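PDB 3UBF: neural-cadherin from Drosophila melanogaster, which mediates calcium-dependent cell adhesion, preferentially homophilic, here represented by three consecutive cadherin repeats of its ectodomain. Local coordinates for residues T137-H142 with A183-G188; E102-I107 with Q196-E201; Y248-Q253 with L288-T293. One frame throughout, in Å; residues are numbered along the deposited sequence.

Contact 1 of 3, residues T137-H142 with A183-G188. With ZN (zinc ion), chain G; ZN (zinc ion), chain C; CA (calcium ion), chain T; ZN (zinc ion), chain H.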
loop_
_atom_site.group_PDB
_atom_site.type_symbol
_atom_site.label_atom_id
_atom_site.label_comp_id
_atom_site.label_asym_id
_atom_site.label_seq_id
_atom_site.Cartn_x
_atom_site.Cartn_y
_atom_site.Cartn_z
ATOM N N THR A 137 -4.154 4.747 -9.779
ATOM C CA THR A 137 -4.634 3.781 -10.760
ATOM C C THR A 137 -3.987 3.909 -12.144
ATOM O O THR A 137 -3.991 2.968 -12.926
ATOM C CB THR A 137 -6.173 3.925 -10.824
ATOM O OG1 THR A 137 -6.753 2.918 -9.990
ATOM C CG2 THR A 137 -6.748 3.842 -12.253
ATOM N N ASP A 138 -3.403 5.072 -12.407
ATOM C CA ASP A 138 -2.889 5.429 -13.723
ATOM C C ASP A 138 -1.377 5.234 -13.834
ATOM O O ASP A 138 -0.757 5.679 -14.797
ATOM C CB ASP A 138 -3.248 6.897 -14.015
ATOM C CG ASP A 138 -3.586 7.130 -15.459
ATOM O OD1 ASP A 138 -3.624 6.134 -16.217
ATOM O OD2 ASP A 138 -3.822 8.306 -15.847
ATOM N N HIS A 139 -0.799 4.570 -12.837
ATOM C CA HIS A 139 0.648 4.408 -12.704
ATOM C C HIS A 139 1.042 2.973 -12.950
ATOM O O HIS A 139 0.270 2.067 -12.685
ATOM C CB HIS A 139 1.089 4.785 -11.296
ATOM C CG HIS A 139 1.143 6.256 -11.052
ATOM N ND1 HIS A 139 1.915 6.814 -10.059
ATOM C CD2 HIS A 139 0.521 7.290 -11.670
ATOM C CE1 HIS A 139 1.768 8.126 -10.077
ATOM N NE2 HIS A 139 0.928 8.440 -11.044
ATOM N N ASN A 140 2.252 2.780 -13.457
ATOM C CA ASN A 140 2.792 1.455 -13.622
ATOM C C ASN A 140 4.040 1.335 -12.790
ATOM O O ASN A 140 4.772 2.306 -12.634
ATOM C CB ASN A 140 3.053 1.154 -15.096
ATOM C CG ASN A 140 1.771 1.151 -15.908
ATOM O OD1 ASN A 140 0.894 0.297 -15.700
ATOM N ND2 ASN A 140 1.633 2.127 -16.817
ATOM N N ILE A 141 4.261 0.148 -12.236
ATOM C CA ILE A 141 5.377 -0.071 -11.339
ATOM C C ILE A 141 6.286 -1.191 -11.824
ATOM O O ILE A 141 5.835 -2.142 -12.489
ATOM C CB ILE A 141 4.909 -0.353 -9.886
ATOM C CG1 ILE A 141 4.087 -1.643 -9.808
ATOM C CG2 ILE A 141 4.148 0.844 -9.310
ATOM C CD1 ILE A 141 3.583 -1.963 -8.397
ATOM N N HIS A 142 7.570 -1.058 -11.511
ATOM C CA HIS A 142 8.546 -2.096 -11.815
ATOM C C HIS A 142 9.162 -2.606 -10.526
ATOM O O HIS A 142 9.593 -1.821 -9.679
ATOM C CB HIS A 142 9.654 -1.587 -12.734
ATOM C CG HIS A 142 9.204 -1.269 -14.121
ATOM N ND1 HIS A 142 10.053 -0.743 -15.069
ATOM C CD2 HIS A 142 7.991 -1.369 -14.717
ATOM C CE1 HIS A 142 9.388 -0.546 -16.195
ATOM N NE2 HIS A 142 8.133 -0.915 -16.008
ATOM N N ALA A 183 9.656 -1.734 -5.368
ATOM C CA ALA A 183 8.843 -1.487 -6.547
ATOM C C ALA A 183 8.879 0.004 -6.809
ATOM O O ALA A 183 8.726 0.807 -5.891
ATOM C CB ALA A 183 7.431 -1.966 -6.352
ATOM N N GLU A 184 9.123 0.376 -8.055
ATOM C CA GLU A 184 9.308 1.769 -8.386
ATOM C C GLU A 184 8.294 2.179 -9.424
ATOM O O GLU A 184 7.951 1.416 -10.334
ATOM C CB GLU A 184 10.734 2.065 -8.871
ATOM C CG GLU A 184 11.015 3.560 -9.054
ATOM C CD GLU A 184 12.451 3.880 -9.452
ATOM O OE1 GLU A 184 13.374 3.177 -9.007
ATOM O OE2 GLU A 184 12.661 4.858 -10.204
ATOM N N ASP A 185 7.836 3.407 -9.262
ATOM C CA ASP A 185 6.840 4.015 -10.096
ATOM C C ASP A 185 7.485 4.540 -11.371
ATOM O O ASP A 185 8.560 5.139 -11.321
ATOM C CB ASP A 185 6.262 5.187 -9.321
ATOM C CG ASP A 185 4.917 5.566 -9.792
ATOM O OD1 ASP A 185 4.532 5.121 -10.897
ATOM O OD2 ASP A 185 4.234 6.277 -9.049
ATOM N N GLN A 186 6.815 4.328 -12.500
ATOM C CA GLN A 186 7.284 4.815 -13.795
ATOM C C GLN A 186 6.686 6.187 -14.088
ATOM O O GLN A 186 6.917 6.769 -15.158
ATOM C CB GLN A 186 6.920 3.823 -14.908
ATOM C CG GLN A 186 7.409 2.400 -14.662
ATOM C CD GLN A 186 8.924 2.315 -14.590
ATOM O OE1 GLN A 186 9.605 2.473 -15.603
ATOM N NE2 GLN A 186 9.459 2.076 -13.388
ATOM N N ASN A 187 5.919 6.699 -13.123
ATOM C CA ASN A 187 5.220 7.975 -13.253
ATOM C C ASN A 187 5.558 8.919 -12.091
ATOM O O ASN A 187 6.389 9.824 -12.232
ATOM C CB ASN A 187 3.702 7.747 -13.348
ATOM C CG ASN A 187 3.314 6.723 -14.424
ATOM O OD1 ASN A 187 3.600 5.521 -14.304
ATOM N ND2 ASN A 187 2.640 7.198 -15.472
ATOM N N GLY A 188 4.924 8.690 -10.942
ATOM C CA GLY A 188 5.123 9.527 -9.757
ATOM C C GLY A 188 6.032 8.880 -8.732
ATOM O O GLY A 188 7.049 9.453 -8.332
HETATM ZN ZN ZN G . 2.675 6.031 -8.371
HETATM ZN ZN ZN C . 12.179 -1.281 -14.842
HETATM CA CA CA T . -4.096 10.440 -14.131
HETATM ZN ZN ZN H . -4.213 8.500 -17.989
HETATM O O HOH W 1 -3.677 10.274 -11.654
HETATM O O HOH W 2 -6.118 7.923 -17.278
HETATM O O HOH W 3 -2.542 8.417 -18.628
HETATM O O HOH W 4 -6.336 10.377 -14.548
#
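H139 has CG anti to its carbonyl carbon (chi1 -77°) and D185 has CG anti to its backbone N (chi1 -157°); from these positions imidazole and carboxylate converge on one zinc ion. H139 ND1 binds it at 2.0 Å, D185 OD2 is a second ligand and D134 a third, a nitrogen and oxygen set that suits zinc. N187 covers the imidazole: its CB stands 3.5 Å above the H139 ring plane, over the centre, a CH-pi contact. N187 OD1 accepts from N140 N (3.2 Å), which stands above the carbonyl plane, and D185 OD1 takes N187 N in an Asx turn. Farther on, the Q186 amide stacks on the H142 ring, with Q186 CD 3.2 Å above its plane, while H142 ND1 and E158 bind a separate zinc. D138 OD2 bridges a calcium ion, shared with E13 and E61, and another zinc, shared with D59, at the junction of two repeats. Backbone bonds run from Q186 N to N140 O and both ways between H142 and E184. Strand 141-149, an outermost strand of its sheet within this chain, is paired here with 176-185, while I141 and A183 both touch A132 of strand 126-133.

Contact 2 of 3, residues E102-I107 with Q196-E201. With ZN (zinc ion), chain J.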
loop_
_atom_site.group_PDB
_atom_site.type_symbol
_atom_site.label_atom_id
_atom_site.label_comp_id
_atom_site.label_asym_id
_atom_site.label_seq_id
_atom_site.Cartn_x
_atom_site.Cartn_y
_atom_site.Cartn_z
ATOM N N GLU A 102 0.508 9.137 -4.744
ATOM C CA GLU A 102 1.151 8.758 -3.487
ATOM C C GLU A 102 1.904 7.431 -3.710
ATOM O O GLU A 102 1.492 6.618 -4.559
ATOM C CB GLU A 102 0.108 8.615 -2.374
ATOM C CG GLU A 102 -0.347 9.931 -1.724
ATOM C CD GLU A 102 -1.793 9.884 -1.210
ATOM O OE1 GLU A 102 -2.557 9.027 -1.717
ATOM O OE2 GLU A 102 -2.172 10.711 -0.326
ATOM N N PRO A 103 3.011 7.201 -2.963
ATOM C CA PRO A 103 3.928 6.117 -3.325
ATOM C C PRO A 103 3.292 4.747 -3.213
ATOM O O PRO A 103 2.428 4.551 -2.356
ATOM C CB PRO A 103 5.060 6.244 -2.295
ATOM C CG PRO A 103 4.935 7.634 -1.751
ATOM C CD PRO A 103 3.465 7.900 -1.749
ATOM N N PRO A 104 3.728 3.790 -4.064
ATOM C CA PRO A 104 3.287 2.414 -3.899
ATOM C C PRO A 104 3.741 1.834 -2.568
ATOM O O PRO A 104 4.689 2.327 -1.943
ATOM C CB PRO A 104 3.966 1.676 -5.058
ATOM C CG PRO A 104 5.119 2.516 -5.426
ATOM C CD PRO A 104 4.712 3.928 -5.152
ATOM N N TYR A 105 3.036 0.803 -2.131
ATOM C CA TYR A 105 3.403 0.080 -0.930
ATOM C C TYR A 105 3.171 -1.384 -1.216
ATOM O O TYR A 105 2.291 -1.735 -2.001
ATOM C CB TYR A 105 2.570 0.546 0.264
ATOM C CG TYR A 105 1.101 0.615 -0.024
ATOM C CD1 TYR A 105 0.252 -0.437 0.307
ATOM C CD2 TYR A 105 0.558 1.732 -0.640
ATOM C CE1 TYR A 105 -1.088 -0.382 0.033
ATOM C CE2 TYR A 105 -0.791 1.794 -0.934
ATOM C CZ TYR A 105 -1.607 0.739 -0.594
ATOM O OH TYR A 105 -2.947 0.835 -0.888
ATOM N N PHE A 106 3.983 -2.236 -0.606
ATOM C CA PHE A 106 3.793 -3.673 -0.729
ATOM C C PHE A 106 2.526 -4.102 -0.009
ATOM O O PHE A 106 2.264 -3.661 1.122
ATOM C CB PHE A 106 5.005 -4.412 -0.191
ATOM C CG PHE A 106 6.216 -4.301 -1.086
ATOM C CD1 PHE A 106 7.308 -3.526 -0.703
ATOM C CD2 PHE A 106 6.249 -4.952 -2.323
ATOM C CE1 PHE A 106 8.412 -3.420 -1.517
ATOM C CE2 PHE A 106 7.347 -4.845 -3.158
ATOM C CZ PHE A 106 8.433 -4.079 -2.761
ATOM N N ILE A 107 1.729 -4.914 -0.698
ATOM C CA ILE A 107 0.546 -5.555 -0.114
ATOM C C ILE A 107 0.765 -7.024 0.257
ATOM O O ILE A 107 -0.121 -7.655 0.831
ATOM C CB ILE A 107 -0.744 -5.374 -0.981
ATOM C CG1 ILE A 107 -0.617 -6.077 -2.328
ATOM C CG2 ILE A 107 -1.030 -3.897 -1.182
ATOM C CD1 ILE A 107 -1.901 -6.069 -3.159
ATOM N N GLN A 196 8.535 7.929 -7.141
ATOM C CA GLN A 196 8.285 7.352 -5.824
ATOM C C GLN A 196 8.373 5.841 -5.883
ATOM O O GLN A 196 8.209 5.218 -6.942
ATOM C CB GLN A 196 6.885 7.684 -5.309
ATOM C CG GLN A 196 6.548 9.143 -5.140
ATOM C CD GLN A 196 5.117 9.450 -5.593
ATOM O OE1 GLN A 196 4.319 8.542 -5.859
ATOM N NE2 GLN A 196 4.793 10.736 -5.692
ATOM N N SER A 197 8.581 5.239 -4.726
ATOM C CA SER A 197 8.635 3.813 -4.668
ATOM C C SER A 197 8.224 3.271 -3.312
ATOM O O SER A 197 7.965 4.005 -2.376
ATOM C CB SER A 197 10.036 3.346 -5.045
ATOM O OG SER A 197 11.006 3.939 -4.222
ATOM N N THR A 198 8.138 1.959 -3.235
ATOM C CA THR A 198 7.951 1.291 -1.985
ATOM C C THR A 198 9.202 1.508 -1.147
ATOM O O THR A 198 10.211 2.002 -1.646
ATOM C CB THR A 198 7.835 -0.213 -2.209
ATOM O OG1 THR A 198 9.061 -0.682 -2.773
ATOM C CG2 THR A 198 6.669 -0.554 -3.140
ATOM N N PRO A 199 9.135 1.140 0.135
ATOM C CA PRO A 199 10.368 0.904 0.873
ATOM C C PRO A 199 11.139 -0.264 0.256
ATOM O O PRO A 199 10.568 -1.070 -0.496
ATOM C CB PRO A 199 9.870 0.501 2.259
ATOM C CG PRO A 199 8.502 1.084 2.359
ATOM C CD PRO A 199 7.937 0.986 0.981
ATOM N N GLU A 200 12.426 -0.347 0.568
ATOM C CA GLU A 200 13.238 -1.488 0.190
ATOM C C GLU A 200 13.014 -2.551 1.237
ATOM O O GLU A 200 13.593 -2.486 2.325
ATOM C CB GLU A 200 14.707 -1.095 0.121
ATOM C CG GLU A 200 14.921 0.090 -0.798
ATOM C CD GLU A 200 16.343 0.555 -0.848
ATOM O OE1 GLU A 200 17.187 0.019 -0.100
ATOM O OE2 GLU A 200 16.624 1.480 -1.649
ATOM N N GLU A 201 12.146 -3.504 0.917
ATOM C CA GLU A 201 11.763 -4.562 1.840
ATOM C C GLU A 201 12.680 -5.769 1.771
ATOM O O GLU A 201 13.248 -6.090 0.722
ATOM C CB GLU A 201 10.321 -5.027 1.578
ATOM C CG GLU A 201 9.245 -4.212 2.294
ATOM C CD GLU A 201 9.277 -4.333 3.815
ATOM O OE1 GLU A 201 10.036 -5.162 4.376
ATOM O OE2 GLU A 201 8.543 -3.572 4.463
HETATM ZN ZN ZN J . 18.258 2.706 -0.916
HETATM O O HOH W 5 17.624 5.043 -0.343
#
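F106 lays one face of its ring against T198, whose CG2 sits 3.9 Å from the F106 ring centroid, offset toward the rim, as a CH-pi contact. The T198 hydroxyl comes close as well, with OG1 3.1 Å from F106 CE1. With OG1 between the backbone N and the carbonyl carbon (chi1 62°), T198 OG1 donates to P199 O (2.8 Å) and itself accepts from A183 N, so this buried hydroxyl is gripped twice. P199 O also lies in the ring plane at the edge of F106, 3.3 Å from CE1, where aromatic C-H groups are weakly positive. E201 adds a further contact: the methylene part of its side chain slides past F106 in the opposite direction, bringing E201 CG to 3.6 Å from F106 CD1.

Nearer the start of 102-107, prolines take over. P104 turns CB to T198 CG2, and its carbonyl oxygen receives a CA-H...O contact from T198 CA, 3.4 Å from P104 O. P103 CB meets Q196 CB at 3.8 Å. Proline nitrogens carry no hydrogen, which fits a contact made by van der Waals packing without any clear hydrogen bond between the segments. The two run within 20° of one direction. E200 points away and binds a zinc ion through OE2.

Each segment has its own backbone partner: Y105 and I107 bond to strand 126-133, Q196 and T198 to strand 176-185. The contact therefore joins the edge strand 105-106 of one sheet to the loop leading into strand 201-207 of the other, with F106 reaching A132 of strand 126-133 and M113 of strand 113-117.

Contact 3 of 3, residues Y248-Q253 with L288-T293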
loop_
_atom_site.group_PDB
_atom_site.type_symbol
_atom_site.label_atom_id
_atom_site.label_comp_id
_atom_site.label_asym_id
_atom_site.label_seq_id
_atom_site.Cartn_x
_atom_site.Cartn_y
_atom_site.Cartn_z
ATOM N N TYR A 248 -3.324 -24.233 16.946
ATOM C CA TYR A 248 -3.100 -23.055 17.783
ATOM C C TYR A 248 -3.293 -23.388 19.246
ATOM O O TYR A 248 -4.256 -24.075 19.605
ATOM C CB TYR A 248 -4.055 -21.914 17.407
ATOM C CG TYR A 248 -3.975 -21.490 15.973
ATOM C CD1 TYR A 248 -4.873 -21.984 15.038
ATOM C CD2 TYR A 248 -2.991 -20.601 15.545
ATOM C CE1 TYR A 248 -4.798 -21.601 13.708
ATOM C CE2 TYR A 248 -2.898 -20.210 14.222
ATOM C CZ TYR A 248 -3.807 -20.717 13.306
ATOM O OH TYR A 248 -3.728 -20.341 11.988
ATOM N N THR A 249 -2.372 -22.920 20.087
ATOM C CA THR A 249 -2.578 -22.960 21.532
ATOM C C THR A 249 -2.389 -21.590 22.140
ATOM O O THR A 249 -1.852 -20.676 21.504
ATOM C CB THR A 249 -1.688 -23.986 22.270
ATOM O OG1 THR A 249 -0.304 -23.694 22.042
ATOM C CG2 THR A 249 -2.020 -25.414 21.847
ATOM N N LEU A 250 -2.837 -21.466 23.386
ATOM C CA LEU A 250 -2.928 -20.191 24.078
ATOM C C LEU A 250 -2.567 -20.367 25.541
ATOM O O LEU A 250 -3.205 -21.140 26.259
ATOM C CB LEU A 250 -4.348 -19.648 23.956
ATOM C CG LEU A 250 -4.650 -18.283 24.571
ATOM C CD1 LEU A 250 -5.522 -17.466 23.643
ATOM C CD2 LEU A 250 -5.302 -18.439 25.946
ATOM N N LYS A 251 -1.536 -19.658 25.985
ATOM C CA LYS A 251 -1.214 -19.635 27.407
ATOM C C LYS A 251 -1.198 -18.205 27.943
ATOM O O LYS A 251 -0.931 -17.259 27.203
ATOM C CB LYS A 251 0.096 -20.376 27.705
ATOM C CG LYS A 251 1.361 -19.593 27.408
ATOM C CD LYS A 251 2.609 -20.344 27.895
ATOM C CE LYS A 251 3.861 -19.818 27.198
ATOM N NZ LYS A 251 3.679 -19.810 25.706
ATOM N N ALA A 252 -1.505 -18.060 29.226
ATOM C CA ALA A 252 -1.512 -16.761 29.872
ATOM C C ALA A 252 -0.149 -16.454 30.473
ATOM O O ALA A 252 0.445 -17.304 31.134
ATOM C CB ALA A 252 -2.569 -16.725 30.946
ATOM N N GLN A 253 0.345 -15.246 30.219
ATOM C CA GLN A 253 1.546 -14.746 30.875
ATOM C C GLN A 253 1.146 -13.982 32.132
ATOM O O GLN A 253 0.614 -12.871 32.052
ATOM C CB GLN A 253 2.369 -13.884 29.914
ATOM C CG GLN A 253 3.566 -14.591 29.268
ATOM C CD GLN A 253 3.489 -16.131 29.305
ATOM O OE1 GLN A 253 2.551 -16.742 28.766
ATOM N NE2 GLN A 253 4.494 -16.761 29.929
ATOM N N LEU A 288 -1.139 -12.649 26.748
ATOM C CA LEU A 288 -1.282 -14.032 26.359
ATOM C C LEU A 288 -0.284 -14.335 25.264
ATOM O O LEU A 288 0.154 -13.435 24.539
ATOM C CB LEU A 288 -2.708 -14.292 25.862
ATOM C CG LEU A 288 -3.857 -13.830 26.776
ATOM C CD1 LEU A 288 -5.147 -13.665 25.986
ATOM C CD2 LEU A 288 -4.063 -14.793 27.952
ATOM N N ILE A 289 0.098 -15.599 25.159
ATOM C CA ILE A 289 0.927 -16.023 24.061
ATOM C C ILE A 289 0.172 -17.088 23.299
ATOM O O ILE A 289 -0.225 -18.122 23.868
ATOM C CB ILE A 289 2.295 -16.555 24.516
ATOM C CG1 ILE A 289 3.100 -15.449 25.187
ATOM C CG2 ILE A 289 3.075 -17.097 23.319
ATOM C CD1 ILE A 289 4.426 -15.919 25.782
ATOM N N VAL A 290 -0.034 -16.818 22.013
ATOM C CA VAL A 290 -0.569 -17.811 21.098
ATOM C C VAL A 290 0.574 -18.533 20.390
ATOM O O VAL A 290 1.522 -17.906 19.892
ATOM C CB VAL A 290 -1.550 -17.197 20.071
ATOM C CG1 VAL A 290 -2.071 -18.290 19.109
ATOM C CG2 VAL A 290 -2.715 -16.513 20.794
ATOM N N THR A 291 0.484 -19.854 20.360
ATOM C CA THR A 291 1.447 -20.657 19.627
ATOM C C THR A 291 0.772 -21.311 18.429
ATOM O O THR A 291 -0.332 -21.837 18.551
ATOM C CB THR A 291 2.095 -21.695 20.540
ATOM O OG1 THR A 291 2.680 -21.012 21.652
ATOM C CG2 THR A 291 3.192 -22.489 19.804
ATOM N N ALA A 292 1.431 -21.224 17.270
ATOM C CA ALA A 292 1.043 -21.972 16.071
ATOM C C ALA A 292 1.967 -23.174 15.896
ATOM O O ALA A 292 3.177 -23.021 15.781
ATOM C CB ALA A 292 1.090 -21.090 14.831
ATOM N N THR A 293 1.386 -24.365 15.857
ATOM C CA THR A 293 2.162 -25.588 15.759
ATOM C C THR A 293 1.776 -26.369 14.518
ATOM O O THR A 293 0.602 -26.624 14.276
ATOM C CB THR A 293 1.958 -26.450 17.011
ATOM O OG1 THR A 293 2.235 -25.650 18.167
ATOM C CG2 THR A 293 2.869 -27.666 17.008
HETATM O O HOH W 6 1.299 -20.501 23.762
#
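Two neighbouring strands of the third repeat's Greek-key beta sandwich meet here, the edge strand 246-253 and the inner strand 285-294, C and F in cadherin lettering. They run antiparallel, 158° apart, and are laced by reciprocal backbone bonds between T249 and T291 and between K251 and I289, the shortest being T291 N to T249 O at 2.7 Å.

Y248, L250, A252, L288, V290 and A292 share one face, and apolar types suit it because it looks into the sandwich. The L250 and V290 side chains meet at a slant, CD1 of L250 lying 4.1 Å from CG2 of V290, while L288 CD2 rests against A252 CB at 3.9 Å. The Y248 ring reaches A292 CB with CE2, and its hydroxyl bonds to A238 N of strand 232-239.

The other face is mixed, as fits a more exposed side. T249 and T291 lie side by side, with T249 OG1 3.5 Å from T291 CB. K251 likewise runs alongside I289, its CG between the backbone N and the carbonyl carbon (chi1 79°), and NZ comes to 3.7 Å from I289 CG2. Q253 CG touches I289 CD1. An alanine in place of I289 would probably leave the K251 and Q253 chains without the branches they lie against, and freer to turn.

A water gathers the polar ends: it accepts from K251 NZ (3.1 Å), donates to I289 O (2.8 Å) and bonds to T291 OG1, which also pairs with S302 OG. The water is likely to hold the ammonium group in place over an aliphatic surface, and the lysine charge is likely to polarise that water toward the I289 carbonyl.

From the N terminus, the chain leaves the first repeat and enters contact 2 at 102-107, then passes through 137-142. Contact 1 closes first, when 183-188 returns to that segment; contact 2 closes only at 196-201, so its wider loop encloses that of contact 1. The two also touch: D185 N approaches Q196 O at 3.0 Å, probably a hydrogen bond, and A183 and T198 meet as well. Between them they tie the two sheets of the second repeat to each other near its junction with the first. Contact 3 follows in series, pairing strands within the third repeat. Its nearest atoms are about 17 Å from contact 2 and about 28 Å from contact 1.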